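Tyrosinase (Burkholderia thailandensis, PDB 5ZRD) probably catalyses the copper-dependent oxidation of monophenols to catechols and onward to quinones, as a tyrosinase with two copper ions in its active site. Local coordinates at residues E119-E122 with Y123-K126; E458-L461 with G462-S465. All coordinates share one frame; numbering follows the deposited sequence.

Contact 1: E119-E122 with Y123-K126; sequences ETDE and YTLK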
ATOM      1  N   GLU A 119      33.192   8.136  32.873  1.00 38.58           N
ATOM      2  CA  GLU A 119      31.949   7.852  33.633  1.00 37.10           C
ATOM      3  C   GLU A 119      32.223   7.004  34.881  1.00 33.27           C
ATOM      4  O   GLU A 119      31.370   6.955  35.794  1.00 31.77           O
ATOM      5  CB  GLU A 119      30.948   7.100  32.745  1.00 36.77           C
ATOM      6  CG  GLU A 119      30.375   7.947  31.626  1.00 35.91           C
ATOM      7  CD  GLU A 119      29.877   7.210  30.392  1.00 36.33           C
ATOM      8  OE1 GLU A 119      29.113   7.825  29.648  1.00 35.87           O
ATOM      9  OE2 GLU A 119      30.248   6.023  30.166  1.00 38.22           O
ATOM     10  N   THR A 120      33.341   6.289  34.873  1.00 29.51           N
ATOM     11  CA  THR A 120      33.686   5.334  35.920  1.00 30.08           C
ATOM     12  C   THR A 120      34.959   5.749  36.671  1.00 31.12           C
ATOM     13  O   THR A 120      35.510   4.964  37.406  1.00 32.70           O
ATOM     14  CB  THR A 120      33.861   3.931  35.330  1.00 27.41           C
ATOM     15  OG1 THR A 120      34.774   3.992  34.236  1.00 31.37           O
ATOM     16  CG2 THR A 120      32.557   3.343  34.835  1.00 27.98           C
ATOM     17  N   ASP A 121      35.443   6.963  36.486  1.00 33.56           N
ATOM     18  CA  ASP A 121      36.531   7.482  37.309  1.00 35.92           C
ATOM     19  C   ASP A 121      35.992   7.838  38.702  1.00 36.40           C
ATOM     20  O   ASP A 121      34.779   7.809  38.942  1.00 41.04           O
ATOM     21  CB  ASP A 121      37.190   8.739  36.667  1.00 37.97           C
ATOM     22  CG  ASP A 121      36.325  10.026  36.791  1.00 41.18           C
ATOM     23  OD1 ASP A 121      35.193   9.986  37.344  1.00 43.88           O
ATOM     24  OD2 ASP A 121      36.797  11.093  36.350  1.00 43.26           O
ATOM     25  N   GLU A 122      36.918   8.213  39.576  1.00 36.39           N
ATOM     26  CA  GLU A 122      36.675   8.493  40.989  1.00 41.78           C
ATOM     27  C   GLU A 122      35.757   9.724  41.117  1.00 37.39           C
ATOM     28  O   GLU A 122      34.838   9.733  41.960  1.00 32.75           O
ATOM     29  CB  GLU A 122      38.021   8.673  41.730  1.00 47.18           C
ATOM     30  CG  GLU A 122      37.981   8.379  43.234  1.00 56.81           C
ATOM     31  CD  GLU A 122      37.483   6.989  43.655  1.00 74.56           C
ATOM     32  OE1 GLU A 122      36.925   6.890  44.779  1.00 75.51           O
ATOM     33  OE2 GLU A 122      37.638   5.992  42.864  1.00 76.33           O
ATOM     34  N   TYR A 123      35.989  10.746  40.286  1.00 36.04           N
ATOM     35  CA  TYR A 123      35.182  11.958  40.364  1.00 41.39           C
ATOM     36  C   TYR A 123      33.699  11.610  40.129  1.00 39.61           C
ATOM     37  O   TYR A 123      32.824  11.943  40.968  1.00 38.86           O
ATOM     38  CB  TYR A 123      35.656  13.068  39.418  1.00 39.66           C
ATOM     39  CG  TYR A 123      34.806  14.300  39.560  1.00 36.61           C
ATOM     40  CD1 TYR A 123      35.036  15.203  40.581  1.00 44.35           C
ATOM     41  CD2 TYR A 123      33.678  14.495  38.781  1.00 40.02           C
ATOM     42  CE1 TYR A 123      34.191  16.287  40.804  1.00 43.75           C
ATOM     43  CE2 TYR A 123      32.846  15.594  38.960  1.00 39.80           C
ATOM     44  CZ  TYR A 123      33.089  16.486  39.994  1.00 40.47           C
ATOM     45  OH  TYR A 123      32.297  17.578  40.207  1.00 37.92           O
ATOM     46  N   THR A 124      33.427  10.921  39.028  1.00 35.80           N
ATOM     47  CA  THR A 124      32.051  10.688  38.660  1.00 36.05           C
ATOM     48  C   THR A 124      31.401   9.831  39.751  1.00 35.79           C
ATOM     49  O   THR A 124      30.264  10.090  40.156  1.00 34.59           O
ATOM     50  CB  THR A 124      31.898  10.071  37.261  1.00 35.80           C
ATOM     51  OG1 THR A 124      32.519  10.847  36.235  1.00 33.38           O
ATOM     52  CG2 THR A 124      30.444   9.948  36.887  1.00 37.39           C
ATOM     53  N   LEU A 125      32.119   8.842  40.262  1.00 34.15           N
ATOM     54  CA  LEU A 125      31.486   7.985  41.256  1.00 34.56           C
ATOM     55  C   LEU A 125      31.082   8.790  42.496  1.00 38.69           C
ATOM     56  O   LEU A 125      30.101   8.409  43.171  1.00 36.65           O
ATOM     57  CB  LEU A 125      32.436   6.871  41.672  1.00 34.54           C
ATOM     58  CG  LEU A 125      32.778   5.853  40.598  1.00 38.46           C
ATOM     59  CD1 LEU A 125      33.996   5.028  41.017  1.00 38.63           C
ATOM     60  CD2 LEU A 125      31.579   4.974  40.297  1.00 36.24           C
ATOM     61  N   LYS A 126      31.870   9.814  42.847  1.00 38.57           N
ATOM     62  CA  LYS A 126      31.669  10.524  44.121  1.00 43.73           C
ATOM     63  C   LYS A 126      30.898  11.830  43.908  1.00 40.60           C
ATOM     64  O   LYS A 126      30.385  12.329  44.859  1.00 40.16           O
ATOM     65  CB  LYS A 126      33.008  10.848  44.792  1.00 47.17           C
ATOM     66  CG  LYS A 126      33.822   9.643  45.255  1.00 50.48           C
ATOM     67  CD  LYS A 126      35.269   9.980  45.593  1.00 60.14           C
ATOM     68  CE  LYS A 126      35.559  10.098  47.079  1.00 70.02           C
ATOM     69  NZ  LYS A 126      34.811  11.206  47.729  1.00 69.98           N
TER

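Contact 2: E458-L461 with G462-S465; sequences EYYL and GHKS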
ATOM      1  N   GLU A 458      14.698 -10.016  50.835  1.00 51.63           N
ATOM      2  CA  GLU A 458      14.698  -9.678  49.403  1.00 49.05           C
ATOM      3  C   GLU A 458      16.122  -9.598  48.821  1.00 45.69           C
ATOM      4  O   GLU A 458      16.984  -8.899  49.332  1.00 43.98           O
ATOM      5  CB  GLU A 458      14.014  -8.347  49.144  1.00 51.35           C
ATOM      6  CG  GLU A 458      13.278  -8.362  47.824  1.00 59.14           C
ATOM      7  CD  GLU A 458      12.722  -7.010  47.434  1.00 62.67           C
ATOM      8  OE1 GLU A 458      13.475  -5.988  47.628  1.00 49.94           O
ATOM      9  OE2 GLU A 458      11.543  -6.987  46.952  1.00 55.26           O
ATOM     10  N   TYR A 459      16.356 -10.285  47.708  1.00 40.48           N
ATOM     11  CA  TYR A 459      17.640 -10.149  47.038  1.00 40.61           C
ATOM     12  C   TYR A 459      17.444  -9.342  45.743  1.00 39.72           C
ATOM     13  O   TYR A 459      16.561  -9.645  44.931  1.00 37.45           O
ATOM     14  CB  TYR A 459      18.256 -11.537  46.845  1.00 45.88           C
ATOM     15  CG  TYR A 459      18.599 -12.231  48.140  1.00 45.73           C
ATOM     16  CD1 TYR A 459      19.836 -12.050  48.734  1.00 46.24           C
ATOM     17  CD2 TYR A 459      17.674 -13.033  48.788  1.00 46.89           C
ATOM     18  CE1 TYR A 459      20.156 -12.673  49.926  1.00 54.01           C
ATOM     19  CE2 TYR A 459      17.964 -13.640  49.998  1.00 51.29           C
ATOM     20  CZ  TYR A 459      19.215 -13.469  50.563  1.00 55.37           C
ATOM     21  OH  TYR A 459      19.527 -14.086  51.739  1.00 58.05           O
ATOM     22  N   TYR A 460      18.250  -8.296  45.576  1.00 38.30           N
ATOM     23  CA  TYR A 460      18.242  -7.508  44.355  1.00 39.53           C
ATOM     24  C   TYR A 460      19.199  -8.167  43.370  1.00 33.36           C
ATOM     25  O   TYR A 460      20.364  -8.256  43.669  1.00 36.09           O
ATOM     26  CB  TYR A 460      18.586  -6.038  44.630  1.00 40.78           C
ATOM     27  CG  TYR A 460      18.633  -5.206  43.373  1.00 40.22           C
ATOM     28  CD1 TYR A 460      17.636  -5.298  42.415  1.00 37.90           C
ATOM     29  CD2 TYR A 460      19.726  -4.393  43.105  1.00 38.20           C
ATOM     30  CE1 TYR A 460      17.711  -4.580  41.233  1.00 40.10           C
ATOM     31  CE2 TYR A 460      19.801  -3.644  41.945  1.00 38.49           C
ATOM     32  CZ  TYR A 460      18.799  -3.751  40.995  1.00 40.87           C
ATOM     33  OH  TYR A 460      18.893  -2.997  39.859  1.00 39.89           O
ATOM     34  N   LEU A 461      18.699  -8.654  42.231  1.00 33.63           N
ATOM     35  CA  LEU A 461      19.557  -9.424  41.272  1.00 31.72           C
ATOM     36  C   LEU A 461      20.175  -8.529  40.187  1.00 33.12           C
ATOM     37  O   LEU A 461      21.112  -8.947  39.522  1.00 31.40           O
ATOM     38  CB  LEU A 461      18.679 -10.484  40.630  1.00 34.22           C
ATOM     39  CG  LEU A 461      17.935 -11.394  41.613  1.00 36.72           C
ATOM     40  CD1 LEU A 461      17.147 -12.455  40.869  1.00 37.59           C
ATOM     41  CD2 LEU A 461      18.904 -12.045  42.589  1.00 37.52           C
ATOM     42  N   GLY A 462      19.621  -7.332  39.975  1.00 34.98           N
ATOM     43  CA  GLY A 462      20.187  -6.371  39.042  1.00 37.94           C
ATOM     44  C   GLY A 462      19.143  -5.720  38.144  1.00 37.16           C
ATOM     45  O   GLY A 462      17.945  -5.924  38.339  1.00 36.26           O
ATOM     46  N   HIS A 463      19.633  -4.892  37.196  1.00 32.45           N
ATOM     47  CA  HIS A 463      18.821  -4.161  36.223  1.00 29.68           C
ATOM     48  C   HIS A 463      19.225  -4.527  34.775  1.00 29.36           C
ATOM     49  O   HIS A 463      20.295  -5.045  34.500  1.00 27.78           O
ATOM     50  CB  HIS A 463      18.935  -2.659  36.458  1.00 29.77           C
ATOM     51  CG  HIS A 463      20.271  -2.103  36.070  1.00 32.60           C
ATOM     52  ND1 HIS A 463      21.298  -1.942  36.974  1.00 33.18           N
ATOM     53  CD2 HIS A 463      20.761  -1.717  34.874  1.00 33.63           C
ATOM     54  CE1 HIS A 463      22.357  -1.449  36.353  1.00 37.00           C
ATOM     55  NE2 HIS A 463      22.056  -1.309  35.065  1.00 35.79           N
ATOM     56  N   LYS A 464      18.309  -4.254  33.863  1.00 30.24           N
ATOM     57  CA  LYS A 464      18.529  -4.284  32.444  1.00 32.44           C
ATOM     58  C   LYS A 464      17.803  -3.078  31.850  1.00 31.08           C
ATOM     59  O   LYS A 464      16.609  -2.927  32.031  1.00 29.66           O
ATOM     60  CB  LYS A 464      17.994  -5.569  31.819  1.00 33.79           C
ATOM     61  CG  LYS A 464      18.150  -5.710  30.301  1.00 33.46           C
ATOM     62  CD  LYS A 464      17.446  -6.969  29.823  1.00 38.29           C
ATOM     63  CE  LYS A 464      17.432  -7.172  28.321  1.00 41.01           C
ATOM     64  NZ  LYS A 464      18.697  -7.796  27.886  1.00 39.13           N
ATOM     65  N   SER A 465      18.568  -2.276  31.117  1.00 29.68           N
ATOM     66  CA  SER A 465      18.118  -1.080  30.469  1.00 28.86           C
ATOM     67  C   SER A 465      17.852  -1.362  28.986  1.00 28.70           C
ATOM     68  O   SER A 465      18.756  -1.708  28.249  1.00 31.99           O
ATOM     69  CB  SER A 465      19.151   0.007  30.636  1.00 30.56           C
ATOM     70  OG  SER A 465      19.187   0.522  31.974  1.00 27.04           O
TER

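Contact 1: E119-E122 with Y123-K126
Asp121 caps the helix that runs to residue 127 by accepting a hydrogen bond from the backbone of Thr124. Its CG lies between the backbone N and the carbonyl carbon (chi1 75°), which turns the carboxylate over the first turn. Thr124 N reaches Asp121 OD1 at 2.6 Å, nearly straight (171° at the hydrogen) and almost in line with the C-O bond. Thr124 OG1 stands 3.0 Å from the same Asp121 OD1, but its one proton could also go to Asp118 O, while Trp117 NE1 donates to this hydroxyl.

Backbone bonds then start the helix: Leu125 N donates to Asp121 O at 3.1 Å, and Lys126 N to Glu122 O at the same length.

Van der Waals contacts set carbon groups against backbone carbonyl oxygens. The CG2 methyl of Thr124 rests 3.3 Å from Glu119 O, and Leu125 CG packs equally close, 3.3 Å, to Asp121 O. Leu125 also touches Leu220, Tyr238 and Pro230.

Among side-chain and ring neighbours, Asp121 and Tyr123 run alongside each other, carboxylate and ring planes 78° apart, and the Tyr123 ring makes a cation-pi contact with Arg15.

Glu122 and Lys126, one turn apart, meet through the aliphatic part of the lysine: Glu122 OE1 lies 3.6 Å from Lys126 CD, whereas Lys126 NZ is 5.6 Å from Glu122 OE1, too far for a salt bridge. On the loop side, Glu119 points away from the helix, its carboxylate hydrogen-bonded to His319, Tyr241 and Asn322.

An aspartate at the N-cap satisfies an amide of the first turn that has no helical carbonyl to bond. The positive end of the helix dipole would probably favour the charged form of Asp121.

Contact 2: E458-L461 with G462-S465
The Tyr460 ring lies with one face over Gly462 and brings its hydroxyl to the edge of the His463 ring. Gly462 CA makes a CH-pi contact, 4.0 Å from the centroid of the Tyr460 ring and 27° off its normal. Gly462 N sits over the same face, shifted toward the rim, and Tyr460 CE1 comes within 3.2 Å of Gly462 O. With CG anti to the backbone N (chi1 178°), the phenol is laid forward along its own strand, across the glycine. Tyr460 OH then approaches in the plane of the imidazole, 3.4 Å from His463 CB and 3.9 Å from His463 ND1.

No hydrogen bond joins the two segments; Tyr289 does the linking, its hydroxyl bonded both to Tyr460 OH and to His463 ND1. The other imidazole nitrogen, NE2, bonds to Asp279 OD2, so both ring nitrogens have partners and the rotation of the ring is fixed. Trp219 meets His463 edge-to-face.

The backbone turns aside at Gly462, whose phi of 135° suits a residue without a side chain. Leu461 and Gly462 both bond to Ala445 of the adjacent strand, a beta bulge that kinks strand 456-466.

This strand is the outermost of its sheet within the chain and forms a hairpin with antiparallel strand 441-450, where Tyr446 meets the Tyr460 ring. Past the bulge, His463 and Ser465 both bond to Asp279 of helix 274-285, while Trp219 comes from helix 205-221, so the strand is tied to the helical part of the fold.

Overall arrangement
Contact 1 starts a short helix and contact 2 kinks an edge strand; their centres lie 22 Å apart and their nearest atoms about 11 Å, without touching. Helix 205-221 borders both, packing Leu220 on Thr124 and Leu125 and Trp219 on His463. Both lie on the side of the copper ligands His277 and His281, which with His320 hold one copper ion. The Glu119 side chain of contact 1 is about 7 Å from those of His277 and His281 and about 8 Å from a copper ion. In contact 2, the His463 side chain stays about 11 Å from the same two ligands, connected to their helix through Asp279. Neither contact supplies a copper ligand.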